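PDB 5IRB: RTX-adhesin from Marinomonas primoryensis, which helps its bacterium adhere to ice and diatoms, this piece probably serving as a calcium-loaded string of beta-sandwich domains within the 1.5-MDa adhesin. Local coordinates for residues A146-S151 and N196-T201; V53-N58 and G71-A76; E261-T266 and V275-S280; G44-V49 and G63-S68; V87-N90 and Q94-T97. All blocks are in the same frame, centred on the assembly; numbering follows the deposited sequence.

Interaction 1 of 5, residues A146-S151 and N196-T201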
# COMPACT_ATOMS: atom_id res chain seq x y z
N ALA A 146 0.10 -12.20 7.42
CA ALA A 146 -0.18 -13.11 6.33
C ALA A 146 -1.63 -13.50 6.37
O ALA A 146 -2.17 -13.84 7.43
CB ALA A 146 0.70 -14.36 6.45
N GLY A 147 -2.29 -13.44 5.22
CA GLY A 147 -3.65 -13.89 5.13
C GLY A 147 -4.63 -12.74 5.22
O GLY A 147 -5.79 -12.90 4.88
N ASP A 148 -4.15 -11.56 5.62
CA ASP A 148 -5.02 -10.39 5.69
C ASP A 148 -5.45 -9.90 4.31
O ASP A 148 -4.75 -10.13 3.32
CB ASP A 148 -4.33 -9.23 6.43
CG ASP A 148 -4.25 -9.45 7.95
OD1 ASP A 148 -4.94 -10.36 8.46
OD2 ASP A 148 -3.50 -8.70 8.63
N THR A 149 -6.59 -9.22 4.27
CA THR A 149 -7.11 -8.66 3.03
C THR A 149 -6.49 -7.31 2.72
O THR A 149 -6.41 -6.43 3.58
CB THR A 149 -8.64 -8.54 3.09
OG1 THR A 149 -9.20 -9.84 3.29
CG2 THR A 149 -9.20 -8.00 1.79
N VAL A 150 -6.03 -7.16 1.48
CA VAL A 150 -5.54 -5.88 0.96
C VAL A 150 -6.49 -5.40 -0.12
O VAL A 150 -6.81 -6.15 -1.04
CB VAL A 150 -4.11 -6.01 0.41
CG1 VAL A 150 -3.67 -4.73 -0.34
CG2 VAL A 150 -3.15 -6.33 1.54
N SER A 151 -6.98 -4.17 0.01
CA SER A 151 -7.91 -3.66 -0.98
C SER A 151 -7.61 -2.21 -1.40
O SER A 151 -6.93 -1.46 -0.70
CB SER A 151 -9.34 -3.78 -0.48
OG SER A 151 -9.55 -3.01 0.68
N ASN A 196 -9.59 -8.26 18.14
CA ASN A 196 -9.90 -6.89 17.80
C ASN A 196 -9.67 -6.70 16.31
O ASN A 196 -8.62 -7.09 15.78
CB ASN A 196 -9.02 -5.92 18.57
CG ASN A 196 -9.14 -6.08 20.07
OD1 ASN A 196 -10.25 -6.04 20.63
ND2 ASN A 196 -8.01 -6.28 20.73
N PRO A 197 -10.65 -6.09 15.64
CA PRO A 197 -10.36 -5.81 14.23
C PRO A 197 -9.37 -4.68 14.15
O PRO A 197 -9.29 -3.86 15.07
CB PRO A 197 -11.72 -5.40 13.66
CG PRO A 197 -12.52 -4.95 14.84
CD PRO A 197 -12.02 -5.74 16.02
N TYR A 198 -8.59 -4.64 13.08
CA TYR A 198 -7.70 -3.51 12.86
C TYR A 198 -7.69 -3.18 11.38
O TYR A 198 -8.12 -3.97 10.54
CB TYR A 198 -6.29 -3.81 13.34
CG TYR A 198 -5.67 -5.07 12.75
CD1 TYR A 198 -5.30 -5.14 11.39
CD2 TYR A 198 -5.45 -6.18 13.55
CE1 TYR A 198 -4.72 -6.31 10.87
CE2 TYR A 198 -4.88 -7.33 13.04
CZ TYR A 198 -4.52 -7.40 11.71
OH TYR A 198 -3.96 -8.59 11.25
N ALA A 199 -7.20 -1.99 11.08
CA ALA A 199 -7.12 -1.52 9.72
C ALA A 199 -5.91 -0.60 9.63
O ALA A 199 -5.66 0.18 10.54
CB ALA A 199 -8.40 -0.80 9.31
N GLY A 200 -5.12 -0.76 8.58
CA GLY A 200 -4.08 0.20 8.26
C GLY A 200 -4.30 0.70 6.85
O GLY A 200 -4.83 -0.03 6.01
N THR A 201 -3.94 1.95 6.58
CA THR A 201 -4.11 2.52 5.25
C THR A 201 -2.93 3.40 4.88
O THR A 201 -2.21 3.91 5.76
CB THR A 201 -5.35 3.41 5.14
OG1 THR A 201 -5.09 4.64 5.83
CG2 THR A 201 -6.60 2.75 5.72
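Tyr-198 reaches across to Asp-148 with its hydroxyl, the ring edge lying beside the same oxygen, and the tight part of this contact is a single hydrogen bond: Tyr-198 OH donates to Asp-148 OD2 over 2.7 Å. The carboxylate oxygen lies at the edge of the phenol ring, in its plane, while the carboxylate itself is turned 64° from the ring. On the acceptor side the hydroxyl uses the syn side of OD2, only 16° out of the carboxylate plane. With chi1 at 55°, the tyrosine CG sits between the backbone N and the carbonyl carbon, and the ring is carried away from its own strand toward the aspartate coming from the opposite direction. OD2 also receives the backbone N-H of Ser-145, so two donors hold it in a buried setting. The loose side begins at once: Ala-146, Gly-147, Pro-197 and Ala-199 are exposed and make no contact between the two segments. A bound calcium ion lies about 4 Å from the tyrosine side chain. In the five-stranded sheet, strand 183-191 runs between strands 149-154 and 197-208, and the Tyr-198 to Asp-148 bond spans it, with Asp-148 also touching Val-188 on that middle strand.

Interaction 2 of 5, residues V53-N58 and G71-A76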
# COMPACT_ATOMS: atom_id res chain seq x y z
N VAL A 53 -13.52 0.43 42.13
CA VAL A 53 -14.96 0.21 42.21
C VAL A 53 -15.19 -1.15 42.87
O VAL A 53 -14.56 -2.14 42.49
CB VAL A 53 -15.63 0.24 40.82
CG1 VAL A 53 -17.12 -0.01 40.96
CG2 VAL A 53 -15.38 1.58 40.12
N THR A 54 -16.09 -1.18 43.84
CA THR A 54 -16.43 -2.40 44.57
C THR A 54 -17.59 -3.13 43.93
O THR A 54 -18.61 -2.52 43.60
CB THR A 54 -16.76 -2.09 46.04
OG1 THR A 54 -15.64 -1.46 46.66
CG2 THR A 54 -17.11 -3.38 46.81
N TYR A 55 -17.42 -4.43 43.71
CA TYR A 55 -18.52 -5.30 43.32
C TYR A 55 -18.67 -6.37 44.39
O TYR A 55 -17.67 -6.81 44.98
CB TYR A 55 -18.26 -5.95 41.95
CG TYR A 55 -18.14 -4.94 40.83
CD1 TYR A 55 -16.94 -4.30 40.58
CD2 TYR A 55 -19.22 -4.62 40.03
CE1 TYR A 55 -16.81 -3.36 39.55
CE2 TYR A 55 -19.12 -3.68 39.01
CZ TYR A 55 -17.91 -3.06 38.77
OH TYR A 55 -17.81 -2.14 37.75
N SER A 56 -19.90 -6.87 44.54
CA SER A 56 -20.23 -7.84 45.58
C SER A 56 -21.19 -8.90 45.09
O SER A 56 -22.03 -8.65 44.24
CB SER A 56 -20.87 -7.14 46.78
OG SER A 56 -19.87 -6.54 47.59
N THR A 57 -21.08 -10.08 45.66
CA THR A 57 -22.05 -11.13 45.36
C THR A 57 -22.10 -12.17 46.47
O THR A 57 -21.27 -12.16 47.37
CB THR A 57 -21.72 -11.83 44.04
OG1 THR A 57 -22.85 -12.60 43.64
CG2 THR A 57 -20.52 -12.74 44.19
N ASN A 58 -23.05 -13.10 46.36
CA ASN A 58 -23.19 -14.22 47.28
C ASN A 58 -22.34 -15.38 46.84
O ASN A 58 -21.88 -15.40 45.70
CB ASN A 58 -24.63 -14.72 47.31
CG ASN A 58 -25.50 -13.93 48.22
OD1 ASN A 58 -24.99 -13.31 49.16
ND2 ASN A 58 -26.80 -13.92 47.97
N GLY A 71 -16.82 -3.89 32.12
CA GLY A 71 -15.60 -4.05 31.32
C GLY A 71 -14.69 -2.84 31.39
O GLY A 71 -13.47 -2.98 31.42
N SER A 72 -15.28 -1.65 31.52
CA SER A 72 -14.52 -0.40 31.55
C SER A 72 -13.65 -0.31 32.78
O SER A 72 -12.53 0.20 32.71
CB SER A 72 -15.46 0.81 31.50
OG SER A 72 -16.22 0.94 32.70
N ASP A 73 -14.14 -0.85 33.90
CA ASP A 73 -13.34 -0.91 35.12
C ASP A 73 -12.18 -1.88 34.98
O ASP A 73 -11.08 -1.60 35.43
CB ASP A 73 -14.22 -1.26 36.32
CG ASP A 73 -15.11 -0.10 36.72
OD1 ASP A 73 -14.68 1.06 36.51
OD2 ASP A 73 -16.22 -0.33 37.22
N LEU A 74 -12.42 -3.02 34.34
CA LEU A 74 -11.33 -3.96 34.09
C LEU A 74 -10.30 -3.32 33.14
O LEU A 74 -9.09 -3.34 33.40
CB LEU A 74 -11.88 -5.27 33.49
CG LEU A 74 -12.66 -6.22 34.39
CD1 LEU A 74 -13.44 -7.25 33.58
CD2 LEU A 74 -11.69 -6.90 35.34
N SER A 75 -10.78 -2.67 32.09
CA SER A 75 -9.87 -2.07 31.12
C SER A 75 -9.05 -0.93 31.74
O SER A 75 -7.85 -0.81 31.48
CB SER A 75 -10.68 -1.55 29.92
OG SER A 75 -9.83 -0.87 29.02
N ALA A 76 -9.68 -0.16 32.61
CA ALA A 76 -9.03 0.97 33.28
C ALA A 76 -8.17 0.59 34.49
O ALA A 76 -7.36 1.41 34.94
CB ALA A 76 -10.07 2.00 33.70
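Tyr-55 and Asp-73 meet because each turns its CG anti to its own carbonyl carbon (chi1 -61° and -72°), which carries the ring toward the helix and the carboxylate toward the hydroxyl end of the ring. The setting is one edge of a beta sandwich of immunoglobulin-like character. Strand 53-58 is the outermost strand of its five-stranded sheet, and the short helix 71-76 follows directly on strand 64-70 of the facing sheet. Tyr-55 OH donates to Asp-73 OD2, modelled at a very short 2.5 Å, so that the exact length is doubtful; OD2 lies at the ring edge and in the ring plane, and the carboxylate plane is rotated 61° from that of the ring. The same hydroxyl is bonded to the backbone N of Ala-70, just ahead of the helix, so it joins strand end, helix start and edge strand at one point. The other carboxylate oxygen, OD1, is held by Asn-51 ND2 from the turn before strand 53-58, which helps fix the rotation of the group. Asp-73 lies in the first turn of the helix, where its negative charge would probably be favourable to the helix N terminus. Four residues further on, Asp-77 begins a calcium site, its side chain about 6 Å from that of Asp-73. Val-53 supplies the apolar side of the contact, crossing the carboxylate at about a right angle, with Val-53 CG2 3.6 Å from Asp-73 OD2 and 3.7 Å from Asp-73 OD1.

Interaction 3 of 5, residues E261-T266 and V275-S280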
# COMPACT_ATOMS: atom_id res chain seq x y z
N GLU A 261 15.94 4.51 -50.76
CA GLU A 261 17.09 4.20 -49.90
C GLU A 261 16.93 4.87 -48.55
O GLU A 261 16.44 6.00 -48.45
CB GLU A 261 18.41 4.66 -50.55
CG GLU A 261 18.82 3.88 -51.79
CD GLU A 261 19.14 2.42 -51.51
OE1 GLU A 261 19.39 2.08 -50.33
OE2 GLU A 261 19.13 1.61 -52.48
N THR A 262 17.35 4.18 -47.50
CA THR A 262 17.26 4.74 -46.16
C THR A 262 18.61 5.30 -45.71
O THR A 262 19.63 4.61 -45.78
CB THR A 262 16.78 3.69 -45.17
OG1 THR A 262 15.51 3.20 -45.61
CG2 THR A 262 16.66 4.31 -43.79
N TYR A 263 18.61 6.55 -45.26
CA TYR A 263 19.81 7.20 -44.76
C TYR A 263 19.56 7.62 -43.31
O TYR A 263 18.47 8.10 -43.00
CB TYR A 263 20.16 8.43 -45.62
CG TYR A 263 20.63 8.11 -47.04
CD1 TYR A 263 19.72 7.99 -48.09
CD2 TYR A 263 21.99 7.95 -47.33
CE1 TYR A 263 20.15 7.70 -49.38
CE2 TYR A 263 22.42 7.66 -48.61
CZ TYR A 263 21.50 7.55 -49.63
OH TYR A 263 21.94 7.26 -50.90
N THR A 264 20.55 7.48 -42.43
CA THR A 264 20.37 7.90 -41.04
C THR A 264 21.57 8.67 -40.50
O THR A 264 22.70 8.50 -40.95
CB THR A 264 20.13 6.70 -40.07
OG1 THR A 264 21.25 5.81 -40.14
CG2 THR A 264 18.82 5.94 -40.38
N THR A 265 21.30 9.51 -39.51
CA THR A 265 22.32 10.24 -38.78
C THR A 265 21.67 10.59 -37.44
O THR A 265 20.57 10.11 -37.13
CB THR A 265 22.81 11.52 -39.55
OG1 THR A 265 23.94 12.09 -38.88
CG2 THR A 265 21.71 12.59 -39.64
N THR A 266 22.34 11.41 -36.65
CA THR A 266 21.81 11.84 -35.37
C THR A 266 21.88 13.35 -35.25
O THR A 266 22.63 14.02 -35.97
CB THR A 266 22.56 11.20 -34.18
OG1 THR A 266 23.94 11.57 -34.26
CG2 THR A 266 22.46 9.69 -34.25
N VAL A 275 23.90 14.34 -43.28
CA VAL A 275 24.17 12.98 -43.69
C VAL A 275 24.56 12.94 -45.16
O VAL A 275 24.04 13.72 -45.97
CB VAL A 275 22.96 12.05 -43.40
CG1 VAL A 275 21.71 12.52 -44.12
CG2 VAL A 275 23.28 10.60 -43.72
N ASP A 276 25.49 12.05 -45.50
CA ASP A 276 25.93 11.94 -46.89
C ASP A 276 25.00 11.06 -47.72
O ASP A 276 24.72 9.91 -47.37
CB ASP A 276 27.37 11.42 -46.94
CG ASP A 276 28.41 12.50 -46.60
OD1 ASP A 276 28.05 13.70 -46.53
OD2 ASP A 276 29.58 12.15 -46.36
N VAL A 277 24.52 11.62 -48.82
CA VAL A 277 23.56 10.95 -49.67
C VAL A 277 24.12 10.78 -51.09
O VAL A 277 24.75 11.69 -51.61
CB VAL A 277 22.25 11.75 -49.72
CG1 VAL A 277 21.23 11.06 -50.61
CG2 VAL A 277 21.70 11.93 -48.30
N ALA A 278 23.92 9.62 -51.70
CA ALA A 278 24.30 9.43 -53.10
C ALA A 278 23.54 10.39 -54.01
O ALA A 278 22.31 10.45 -53.97
CB ALA A 278 24.05 7.99 -53.52
N GLY A 279 24.27 11.08 -54.87
CA GLY A 279 23.66 12.02 -55.80
C GLY A 279 22.65 11.38 -56.73
O GLY A 279 21.67 12.01 -57.13
N SER A 280 22.90 10.12 -57.09
CA SER A 280 22.00 9.42 -58.00
C SER A 280 20.61 9.31 -57.36
O SER A 280 19.60 9.35 -58.05
CB SER A 280 22.55 8.04 -58.37
OG SER A 280 22.87 7.28 -57.21
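Tyr-263 OH has two polar partners: it accepts the backbone N-H of Ala-278 (Tyr-263 OH to Ala-278 N 3.2 Å, angle at the hydrogen 153°) and is hydrogen-bonded to Asp-281 OD2 in the helix beyond. Ala-278 stands at the N-cap position of helix 279-284, so the hydroxyl joins the last strand residue to the first helical turn. The methyl of Ala-278 lies beside the same atom, its CB 3.4 Å from Tyr-263 OH. Short of the hydroxyl the ring is covered by a valine: Val-277 CG1 stands over one face, 4.0 Å from the centroid of the Tyr-263 ring and offset toward the rim, in a CH-pi contact. That methyl is placed there by a chi1 of -180°, which sets CG1 anti to the backbone N. The tyrosine stem touches Val-275, with Tyr-263 CB 4.2 Å from Val-275 CG2. Further along, Thr-265 and Val-275 pack through their branch points, CB to CB 3.9 Å, while Thr-265 OG1 turns to the carbonyl of Ser-274. Strands 261-266 and 275-278 run nearly antiparallel, at 165°, but their axes approach no closer than 7.2 Å. They are outermost strands of the two sheets of one beta sandwich, whose edge is closed here by side chains. A mainly apolar seam thus ends in a phenol with two polar partners, a backbone amide and a carboxylate, and through them the strand-to-helix junction is tied to the opposite sheet.

Interaction 4 of 5, residues G44-V49 and G63-S68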
# COMPACT_ATOMS: atom_id res chain seq x y z
N GLY A 44 -21.88 -16.75 52.34
CA GLY A 44 -20.70 -15.91 52.27
C GLY A 44 -20.89 -14.72 51.35
O GLY A 44 -21.80 -14.70 50.52
N VAL A 45 -20.03 -13.71 51.53
CA VAL A 45 -20.04 -12.50 50.72
C VAL A 45 -18.66 -12.28 50.11
O VAL A 45 -17.69 -12.04 50.84
CB VAL A 45 -20.42 -11.24 51.53
CG1 VAL A 45 -20.41 -9.98 50.64
CG2 VAL A 45 -21.76 -11.44 52.26
N VAL A 46 -18.59 -12.37 48.79
CA VAL A 46 -17.38 -12.01 48.03
C VAL A 46 -17.38 -10.54 47.63
O VAL A 46 -18.34 -10.03 47.04
CB VAL A 46 -17.23 -12.87 46.77
CG1 VAL A 46 -16.06 -12.36 45.91
CG2 VAL A 46 -17.03 -14.32 47.14
N THR A 47 -16.30 -9.85 47.98
CA THR A 47 -16.08 -8.47 47.60
C THR A 47 -14.90 -8.36 46.63
O THR A 47 -13.81 -8.86 46.90
CB THR A 47 -15.83 -7.59 48.84
OG1 THR A 47 -16.97 -7.68 49.70
CG2 THR A 47 -15.62 -6.13 48.44
N LEU A 48 -15.14 -7.70 45.50
CA LEU A 48 -14.12 -7.48 44.47
C LEU A 48 -13.87 -6.00 44.34
O LEU A 48 -14.81 -5.21 44.39
CB LEU A 48 -14.56 -8.00 43.11
CG LEU A 48 -14.95 -9.43 42.78
CD1 LEU A 48 -15.05 -9.57 41.27
CD2 LEU A 48 -13.93 -10.40 43.32
N VAL A 49 -12.62 -5.60 44.13
CA VAL A 49 -12.34 -4.19 43.83
C VAL A 49 -11.61 -4.10 42.51
O VAL A 49 -10.62 -4.78 42.29
CB VAL A 49 -11.53 -3.49 44.94
CG1 VAL A 49 -11.24 -2.03 44.55
CG2 VAL A 49 -12.28 -3.56 46.28
N GLY A 63 -20.23 -23.48 46.86
CA GLY A 63 -18.97 -22.78 47.00
C GLY A 63 -18.58 -21.87 45.85
O GLY A 63 -17.61 -21.11 45.98
N THR A 64 -19.28 -21.95 44.72
CA THR A 64 -18.96 -21.07 43.59
C THR A 64 -19.61 -19.70 43.75
O THR A 64 -20.52 -19.51 44.56
CB THR A 64 -19.44 -21.64 42.23
OG1 THR A 64 -20.87 -21.74 42.23
CG2 THR A 64 -18.83 -23.01 41.94
N TRP A 65 -19.15 -18.75 42.94
CA TRP A 65 -19.74 -17.42 42.92
C TRP A 65 -19.46 -16.80 41.56
O TRP A 65 -18.57 -17.23 40.84
CB TRP A 65 -19.19 -16.52 44.02
CG TRP A 65 -17.69 -16.41 44.02
CD1 TRP A 65 -16.81 -17.21 44.69
CD2 TRP A 65 -16.89 -15.47 43.29
NE1 TRP A 65 -15.52 -16.81 44.44
CE2 TRP A 65 -15.55 -15.74 43.57
CE3 TRP A 65 -17.19 -14.42 42.41
CZ2 TRP A 65 -14.50 -15.00 43.04
CZ3 TRP A 65 -16.15 -13.68 41.87
CH2 TRP A 65 -14.82 -13.97 42.19
N SER A 66 -20.23 -15.77 41.24
CA SER A 66 -20.20 -15.15 39.94
C SER A 66 -20.82 -13.76 40.08
O SER A 66 -21.77 -13.59 40.83
CB SER A 66 -20.94 -16.00 38.91
OG SER A 66 -21.89 -15.21 38.22
N VAL A 67 -20.24 -12.78 39.39
CA VAL A 67 -20.66 -11.40 39.53
C VAL A 67 -20.39 -10.59 38.26
O VAL A 67 -19.35 -10.74 37.62
CB VAL A 67 -19.96 -10.69 40.73
CG1 VAL A 67 -18.46 -10.59 40.54
CG2 VAL A 67 -20.59 -9.31 41.02
N SER A 68 -21.37 -9.78 37.89
CA SER A 68 -21.27 -8.86 36.76
C SER A 68 -20.45 -7.61 37.10
O SER A 68 -20.73 -6.92 38.10
CB SER A 68 -22.67 -8.46 36.31
OG SER A 68 -22.90 -8.91 35.00
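Trp-65 projects from strand 64-68 toward Val-46 and Leu-48, and its atoms meet a succession of partners from stem to rim. At the stem, Trp-65 CB packs against the carbonyl oxygen of Asn-58 on the edge strand. A chi1 of 54° then swings the indole inward with one face turned to Val-46. Its pyrrole part, CG and CD1, faces Val-46 CG2, which stands 3.8 Å from the centroid of the Trp-65 five-membered ring and only 9° off the ring normal, a well-centred CH-pi contact. The fusion bond comes next, with Trp-65 CE2 4.1 Å from Val-46 CG1; this second methyl sits over the middle of the indole, so both branches of one valine roof the same face. At the far rim, Trp-65 CH2 meets Leu-48 CD2 at 3.8 Å. The other leucine methyl, Leu-48 CD1, touches Val-67 CG1 at 3.6 Å, the two side chains passing in opposite directions. From the three-stranded sheet, Leu-10 and Ile-12 also touch the tryptophan and Leu-32 touches Leu-48; from the five-stranded sheet, Val-86 touches Val-46 and Ala-84 touches Leu-48. The two strands belong to different sheets, their axes 9.0 Å apart and crossing at -43°. Side-chain contacts across this gap are apolar, as expected for the hydrophobic core of an immunoglobulin-like beta sandwich, here that of the first domain of the chain.

Interaction 5 of 5, residues V87-N90 and Q94-T97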
# COMPACT_ATOMS: atom_id res chain seq x y z
N VAL A 87 -15.93 -13.06 53.22
CA VAL A 87 -16.28 -13.52 54.56
C VAL A 87 -17.41 -14.54 54.45
O VAL A 87 -18.35 -14.35 53.67
CB VAL A 87 -16.69 -12.35 55.48
CG1 VAL A 87 -17.80 -11.54 54.85
CG2 VAL A 87 -17.10 -12.87 56.86
N VAL A 88 -17.28 -15.66 55.17
CA VAL A 88 -18.28 -16.72 55.16
C VAL A 88 -18.79 -17.00 56.59
O VAL A 88 -18.10 -16.70 57.56
CB VAL A 88 -17.75 -18.04 54.58
CG1 VAL A 88 -17.15 -17.85 53.20
CG2 VAL A 88 -16.74 -18.68 55.54
N THR A 89 -19.98 -17.58 56.69
CA THR A 89 -20.60 -17.89 57.98
C THR A 89 -21.13 -19.31 57.93
O THR A 89 -21.61 -19.72 56.88
CB THR A 89 -21.76 -16.94 58.32
OG1 THR A 89 -21.29 -15.59 58.24
CG2 THR A 89 -22.29 -17.23 59.73
N ASN A 90 -21.04 -20.05 59.03
CA ASN A 90 -21.68 -21.37 59.07
C ASN A 90 -22.90 -21.37 59.97
O ASN A 90 -23.26 -20.33 60.54
CB ASN A 90 -20.68 -22.46 59.51
CG ASN A 90 -20.30 -22.37 61.01
OD1 ASN A 90 -20.82 -21.55 61.77
ND2 ASN A 90 -19.37 -23.21 61.41
N GLN A 94 -20.02 -19.35 63.37
CA GLN A 94 -18.60 -19.16 63.12
C GLN A 94 -18.43 -18.43 61.81
O GLN A 94 -19.22 -18.62 60.90
CB GLN A 94 -17.84 -20.48 63.03
CG GLN A 94 -17.72 -21.22 64.33
CD GLN A 94 -17.26 -22.63 64.11
OE1 GLN A 94 -18.08 -23.52 63.91
NE2 GLN A 94 -15.95 -22.83 64.10
N GLN A 95 -17.42 -17.56 61.75
CA GLN A 95 -17.02 -16.93 60.50
C GLN A 95 -15.56 -17.17 60.11
O GLN A 95 -14.74 -17.60 60.93
CB GLN A 95 -17.29 -15.45 60.56
CG GLN A 95 -18.71 -15.14 60.89
CD GLN A 95 -19.03 -13.70 60.66
OE1 GLN A 95 -18.16 -12.83 60.74
NE2 GLN A 95 -20.29 -13.42 60.36
N GLY A 96 -15.25 -16.88 58.84
CA GLY A 96 -13.90 -16.97 58.31
C GLY A 96 -13.74 -15.95 57.19
O GLY A 96 -14.70 -15.62 56.51
N THR A 97 -12.53 -15.42 57.03
CA THR A 97 -12.21 -14.48 55.97
C THR A 97 -11.04 -14.99 55.14
O THR A 97 -10.18 -15.71 55.64
CB THR A 97 -11.87 -13.10 56.52
OG1 THR A 97 -10.78 -13.22 57.45
CG2 THR A 97 -13.06 -12.50 57.27
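Asn-90 and Gln-94 clasp each other through three hydrogen bonds where the hairpin of strands 81-89 and 95-106 turns back. Asn-90 N donates to Gln-94 O at 3.0 Å, nearly in line with the carbonyl. The reciprocal backbone bond is absent: Gln-94 N goes instead to the side-chain oxygen Asn-90 OD1, at 2.8 Å but weakly, being bent. The third bond joins the two amides, Asn-90 ND2 to Gln-94 OE1 at 2.8 Å. It leaves the asparagine within its amide plane, yet approaches the glutamine carbonyl from above, 60° out of that plane. A chi1 of 71° puts the asparagine CG between the backbone N and the carbonyl carbon, from where the amide reaches across to Gln-94. Behind the clasp, regular antiparallel pairing takes over. Val-88 and Gly-96 form a hydrogen-bonded pair, with Val-88 N to Gly-96 O at 2.9 Å and Gly-96 N to Val-88 O at 3.1 Å. On the face that carries Val-87, Thr-89, Gln-95 and Thr-97, a weak bond runs from Gln-95 NE2 to Thr-89 OG1 at 3.2 Å. The next shell holds the turn in place: Gln-94 NE2 is bonded to the carbonyl of Ser-4, and Leu-6 packs on Val-88, Asn-90 and Gln-94, while Thr-89 O is held by Ser-42 OG. Standing in for a main-chain carbonyl, the asparagine oxygen gives Gln-94 N a partner, if a weak one, where the ladder ends, and the amide-to-amide bond probably limits the rotation of both side chains.

Overall arrangement
From the N terminus, interaction 4 opens first, at 44-49, and interaction 2 starts at 53-58 before interaction 4 closes at 63-68; the two cross, their segments alternating, and both tie the five-stranded sheet to strand 64-70 or the helix after it. Interaction 5 follows in series and closes the hairpin 81-89/95-106, whose first strand pairs with 43-50, so it shares a sheet with both. The next domain holds interaction 1, bridging two strands of its sheet about 33 Å (centre to centre) from interaction 2. Interaction 3, in the last domain, joins strand 261-266 to strand 272-278 and the start of helix 279-284, closing the short loop between those strands, much as interaction 2 does 95 Å away (between centres).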